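Long-range contact in choline/ethanolamine kinase family protein (PDB 3DXQ), which is probably a kinase of the choline/ethanolamine type, transferring a phosphate group to a small amino alcohol such as ethanolamine: residues Val34-Gly46 against Leu75-Tyr88. Sequence-based numbering, arbitrary orientation.
Sequences VFRAGDLCLRIPG and LHVDPATGVMVTRY
Strand 40-45 pairs antiparallel with strand 84-87 in the middle of the five-stranded sheet of the N-terminal lobe, a worked example of how a kinase-like lobe joins strands separated by a helix. Cys-41 faces Thr-86 and Arg-43 faces Met-84 (selenomethionine) as hydrogen-bonded pairs, and Tyr-88 N adds a further bond to Asp-39 O (2.8 Å). Beyond the strand end, the Tyr-88 ring takes the side chain of Arg-36 on one face: Arg-36 CD sits 3.6 Å from the centroid of the Tyr-88 ring, and the guanidinium lies nearly flat on the ring, planes 12° apart. Arg-36 NE also donates to Gly-38 O (3.0 Å), in the guanidinium plane; stack and bond together would hold the guanidinium in its orientation. Replacing Arg-36 by an alanine would probably uncover that ring face and leave Gly-38 O without this donor. At the ring edge lies Cys-41 SG, 3.7 Å from Tyr-88 CD1. On the same sheet face, Arg-43 bends at chi3 (86°), bringing Arg-43 NH1 to Thr-86 OG1 (3.2 Å) for a bent hydrogen bond. Leu-42 CD1 meets Val-83 CG1 at 3.6 Å on the other face, where Leu-42 also touches Leu-11. Helix 55-67 packs against Pro-45 and Met-84, while strands 32-37 and 74-77 flank the pair.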
loop_
_atom_site.group_PDB
_atom_site.type_symbol
_atom_site.label_atom_id
_atom_site.label_comp_id
_atom_site.label_asym_id
_atom_site.label_seq_id
_atom_site.Cartn_x
_atom_site.Cartn_y
_atom_site.Cartn_z
ATOM N N VAL A 34 -4.587 -14.409 8.016
ATOM C CA VAL A 34 -4.990 -15.008 6.749
ATOM C C VAL A 34 -4.555 -16.475 6.676
ATOM O O VAL A 34 -3.374 -16.776 6.672
ATOM C CB VAL A 34 -4.377 -14.212 5.584
ATOM C CG1 VAL A 34 -4.963 -14.643 4.237
ATOM C CG2 VAL A 34 -4.604 -12.741 5.816
ATOM N N PHE A 35 -5.512 -17.382 6.587
ATOM C CA PHE A 35 -5.215 -18.800 6.559
ATOM C C PHE A 35 -5.657 -19.491 5.281
ATOM O O PHE A 35 -6.764 -19.297 4.813
ATOM C CB PHE A 35 -5.926 -19.482 7.725
ATOM C CG PHE A 35 -5.522 -18.950 9.044
ATOM C CD1 PHE A 35 -4.448 -19.503 9.723
ATOM C CD2 PHE A 35 -6.184 -17.869 9.593
ATOM C CE1 PHE A 35 -4.063 -19.006 10.936
ATOM C CE2 PHE A 35 -5.795 -17.356 10.808
ATOM C CZ PHE A 35 -4.732 -17.925 11.483
ATOM N N ARG A 36 -4.806 -20.337 4.736
ATOM C CA ARG A 36 -5.184 -21.094 3.561
ATOM C C ARG A 36 -5.891 -22.377 3.989
ATOM O O ARG A 36 -5.315 -23.149 4.738
ATOM C CB ARG A 36 -3.946 -21.420 2.744
ATOM C CG ARG A 36 -4.276 -22.068 1.439
ATOM C CD ARG A 36 -3.054 -22.593 0.774
ATOM N NE ARG A 36 -3.417 -23.711 -0.080
ATOM C CZ ARG A 36 -2.539 -24.452 -0.742
ATOM N NH1 ARG A 36 -1.235 -24.179 -0.663
ATOM N NH2 ARG A 36 -2.982 -25.459 -1.492
ATOM N N ALA A 37 -7.132 -22.581 3.529
ATOM C CA ALA A 37 -7.929 -23.762 3.838
ATOM C C ALA A 37 -8.299 -24.433 2.531
ATOM O O ALA A 37 -9.225 -23.991 1.849
ATOM C CB ALA A 37 -9.171 -23.365 4.594
ATOM N N GLY A 38 -7.580 -25.496 2.175
ATOM C CA GLY A 38 -7.805 -26.189 0.909
ATOM C C GLY A 38 -7.264 -25.330 -0.215
ATOM O O GLY A 38 -6.068 -25.093 -0.301
ATOM N N ASP A 39 -8.167 -24.836 -1.055
ATOM C CA ASP A 39 -7.836 -23.947 -2.166
ATOM C C ASP A 39 -8.452 -22.555 -1.958
ATOM O O ASP A 39 -8.458 -21.732 -2.863
ATOM C CB ASP A 39 -8.336 -24.584 -3.470
ATOM C CG ASP A 39 -7.808 -25.996 -3.648
ATOM O OD1 ASP A 39 -6.589 -26.161 -3.538
ATOM O OD2 ASP A 39 -8.592 -26.944 -3.875
ATOM N N LEU A 40 -8.988 -22.304 -0.765
ATOM C CA LEU A 40 -9.611 -21.020 -0.462
ATOM C C LEU A 40 -8.769 -20.374 0.633
ATOM O O LEU A 40 -8.024 -21.064 1.307
ATOM C CB LEU A 40 -11.058 -21.227 -0.001
ATOM C CG LEU A 40 -11.991 -21.977 -0.955
ATOM C CD1 LEU A 40 -13.309 -22.329 -0.281
ATOM C CD2 LEU A 40 -12.255 -21.178 -2.200
ATOM N N CYS A 41 -8.851 -19.056 0.764
ATOM C CA CYS A 41 -8.152 -18.315 1.841
ATOM C C CYS A 41 -9.167 -17.644 2.740
ATOM O O CYS A 41 -10.106 -17.003 2.279
ATOM C CB CYS A 41 -7.250 -17.219 1.308
ATOM S SG CYS A 41 -5.876 -17.756 0.396
ATOM N N LEU A 42 -8.965 -17.814 4.027
ATOM C CA LEU A 42 -9.807 -17.213 5.044
ATOM C C LEU A 42 -9.049 -16.004 5.581
ATOM O O LEU A 42 -7.893 -16.149 5.981
ATOM C CB LEU A 42 -10.046 -18.232 6.154
ATOM C CG LEU A 42 -10.998 -17.858 7.282
ATOM C CD1 LEU A 42 -12.423 -17.638 6.790
ATOM C CD2 LEU A 42 -10.973 -18.959 8.291
ATOM N N ARG A 43 -9.666 -14.822 5.557
ATOM C CA ARG A 43 -9.041 -13.597 6.077
ATOM C C ARG A 43 -9.815 -13.070 7.299
ATOM O O ARG A 43 -11.006 -12.772 7.199
ATOM C CB ARG A 43 -9.000 -12.533 4.983
ATOM C CG ARG A 43 -8.771 -13.096 3.576
ATOM C CD ARG A 43 -8.534 -11.993 2.540
ATOM N NE ARG A 43 -7.123 -11.578 2.470
ATOM C CZ ARG A 43 -6.181 -12.188 1.741
ATOM N NH1 ARG A 43 -6.469 -13.262 1.003
ATOM N NH2 ARG A 43 -4.929 -11.724 1.749
ATOM N N ILE A 44 -9.142 -12.964 8.448
ATOM C CA ILE A 44 -9.762 -12.483 9.701
ATOM C C ILE A 44 -9.229 -11.090 10.042
ATOM O O ILE A 44 -8.015 -10.869 9.992
ATOM C CB ILE A 44 -9.427 -13.370 10.911
ATOM C CG1 ILE A 44 -9.847 -14.832 10.693
ATOM C CG2 ILE A 44 -10.107 -12.810 12.176
ATOM C CD1 ILE A 44 -11.152 -15.213 11.364
ATOM N N PRO A 45 -10.116 -10.142 10.384
ATOM C CA PRO A 45 -9.661 -8.797 10.763
ATOM C C PRO A 45 -8.965 -8.681 12.148
ATOM O O PRO A 45 -9.418 -9.276 13.142
ATOM C CB PRO A 45 -10.963 -7.985 10.757
ATOM C CG PRO A 45 -11.970 -8.846 10.062
ATOM C CD PRO A 45 -11.583 -10.226 10.372
ATOM N N GLY A 46 -7.888 -7.894 12.198
ATOM C CA GLY A 46 -7.151 -7.641 13.447
ATOM C C GLY A 46 -7.683 -6.484 14.296
ATOM O O GLY A 46 -7.931 -5.366 13.769
ATOM N N LEU A 75 -15.093 -14.516 -2.699
ATOM C CA LEU A 75 -16.171 -15.497 -2.690
ATOM C C LEU A 75 -17.155 -15.326 -1.549
ATOM O O LEU A 75 -18.267 -15.847 -1.620
ATOM C CB LEU A 75 -15.591 -16.909 -2.642
ATOM C CG LEU A 75 -14.570 -17.185 -3.754
ATOM C CD1 LEU A 75 -14.018 -18.591 -3.607
ATOM C CD2 LEU A 75 -15.179 -16.971 -5.151
ATOM N N HIS A 76 -16.779 -14.602 -0.500
ATOM C CA HIS A 76 -17.689 -14.477 0.623
ATOM C C HIS A 76 -17.258 -13.382 1.567
ATOM O O HIS A 76 -16.079 -13.123 1.727
ATOM C CB HIS A 76 -17.796 -15.825 1.359
ATOM C CG HIS A 76 -18.885 -15.871 2.380
ATOM N ND1 HIS A 76 -18.750 -16.531 3.583
ATOM C CD2 HIS A 76 -20.117 -15.311 2.394
ATOM C CE1 HIS A 76 -19.861 -16.396 4.285
ATOM N NE2 HIS A 76 -20.703 -15.653 3.589
ATOM N N VAL A 77 -18.237 -12.710 2.153
ATOM C CA VAL A 77 -17.972 -11.680 3.138
ATOM C C VAL A 77 -18.974 -11.891 4.256
ATOM O O VAL A 77 -20.106 -12.317 4.015
ATOM C CB VAL A 77 -18.119 -10.292 2.548
ATOM C CG1 VAL A 77 -17.760 -9.238 3.581
ATOM C CG2 VAL A 77 -17.236 -10.164 1.338
ATOM N N ASP A 78 -18.548 -11.632 5.483
ATOM C CA ASP A 78 -19.414 -11.833 6.621
ATOM C C ASP A 78 -19.820 -10.456 7.132
ATOM O O ASP A 78 -18.958 -9.677 7.539
ATOM C CB ASP A 78 -18.687 -12.641 7.690
ATOM C CG ASP A 78 -19.616 -13.137 8.784
ATOM O OD1 ASP A 78 -20.796 -12.714 8.807
ATOM O OD2 ASP A 78 -19.150 -13.947 9.622
ATOM N N PRO A 79 -21.133 -10.151 7.131
ATOM C CA PRO A 79 -21.514 -8.797 7.533
ATOM C C PRO A 79 -21.509 -8.613 9.044
ATOM O O PRO A 79 -21.685 -7.483 9.517
ATOM C CB PRO A 79 -22.926 -8.632 6.963
ATOM C CG PRO A 79 -23.368 -9.998 6.530
ATOM C CD PRO A 79 -22.310 -10.988 6.846
ATOM N N ALA A 80 -21.313 -9.713 9.776
ATOM C CA ALA A 80 -21.206 -9.692 11.240
ATOM C C ALA A 80 -19.761 -9.475 11.722
ATOM O O ALA A 80 -19.513 -8.721 12.676
ATOM C CB ALA A 80 -21.751 -11.000 11.832
ATOM N N THR A 81 -18.811 -10.128 11.056
ATOM C CA THR A 81 -17.432 -10.150 11.522
ATOM C C THR A 81 -16.440 -9.452 10.599
ATOM O O THR A 81 -15.339 -9.104 11.027
ATOM C CB THR A 81 -16.986 -11.607 11.699
ATOM O OG1 THR A 81 -16.858 -12.216 10.416
ATOM C CG2 THR A 81 -18.019 -12.387 12.518
ATOM N N GLY A 82 -16.812 -9.252 9.337
ATOM C CA GLY A 82 -15.872 -8.715 8.345
ATOM C C GLY A 82 -15.035 -9.800 7.667
ATOM O O GLY A 82 -14.357 -9.533 6.687
ATOM N N VAL A 83 -15.096 -11.028 8.182
ATOM C CA VAL A 83 -14.341 -12.167 7.644
ATOM C C VAL A 83 -14.558 -12.384 6.135
ATOM O O VAL A 83 -15.688 -12.354 5.650
ATOM C CB VAL A 83 -14.679 -13.441 8.437
ATOM C CG1 VAL A 83 -14.177 -14.675 7.734
ATOM C CG2 VAL A 83 -14.083 -13.338 9.836
HETATM N N MSE A 84 -13.471 -12.625 5.404
HETATM C CA MSE A 84 -13.546 -12.677 3.941
HETATM C C MSE A 84 -12.906 -13.952 3.377
HETATM O O MSE A 84 -11.814 -14.358 3.804
HETATM C CB MSE A 84 -12.886 -11.427 3.362
HETATM C CG MSE A 84 -13.006 -11.272 1.877
HETATM SE SE MSE A 84 -11.843 -9.828 1.242
HETATM C CE MSE A 84 -12.961 -8.328 1.737
ATOM N N VAL A 85 -13.605 -14.595 2.441
ATOM C CA VAL A 85 -13.072 -15.774 1.768
ATOM C C VAL A 85 -12.705 -15.431 0.327
ATOM O O VAL A 85 -13.540 -14.957 -0.435
ATOM C CB VAL A 85 -14.062 -16.928 1.751
ATOM C CG1 VAL A 85 -13.390 -18.156 1.131
ATOM C CG2 VAL A 85 -14.577 -17.219 3.168
ATOM N N THR A 86 -11.448 -15.658 -0.032
ATOM C CA THR A 86 -10.981 -15.446 -1.387
ATOM C C THR A 86 -10.465 -16.760 -1.930
ATOM O O THR A 86 -10.350 -17.731 -1.196
ATOM C CB THR A 86 -9.856 -14.407 -1.422
ATOM O OG1 THR A 86 -8.772 -14.856 -0.603
ATOM C CG2 THR A 86 -10.358 -13.094 -0.903
ATOM N N ARG A 87 -10.150 -16.786 -3.214
ATOM C CA ARG A 87 -9.631 -17.987 -3.812
ATOM C C ARG A 87 -8.124 -17.953 -3.670
ATOM O O ARG A 87 -7.508 -16.900 -3.823
ATOM C CB ARG A 87 -10.073 -18.117 -5.272
ATOM C CG ARG A 87 -9.510 -19.357 -5.940
ATOM C CD ARG A 87 -10.319 -19.818 -7.142
ATOM N NE ARG A 87 -11.293 -20.825 -6.751
ATOM C CZ ARG A 87 -12.597 -20.623 -6.636
ATOM N NH1 ARG A 87 -13.150 -19.448 -6.889
ATOM N NH2 ARG A 87 -13.352 -21.618 -6.273
ATOM N N TYR A 88 -7.535 -19.100 -3.356
ATOM C CA TYR A 88 -6.099 -19.193 -3.241
ATOM C C TYR A 88 -5.499 -19.366 -4.614
ATOM O O TYR A 88 -5.954 -20.199 -5.395
ATOM C CB TYR A 88 -5.647 -20.362 -2.369
ATOM C CG TYR A 88 -4.139 -20.507 -2.299
ATOM C CD1 TYR A 88 -3.358 -19.558 -1.638
ATOM C CD2 TYR A 88 -3.493 -21.593 -2.884
ATOM C CE1 TYR A 88 -1.965 -19.686 -1.557
ATOM C CE2 TYR A 88 -2.098 -21.735 -2.803
ATOM C CZ TYR A 88 -1.347 -20.772 -2.138
ATOM O OH TYR A 88 0.019 -20.897 -2.061
#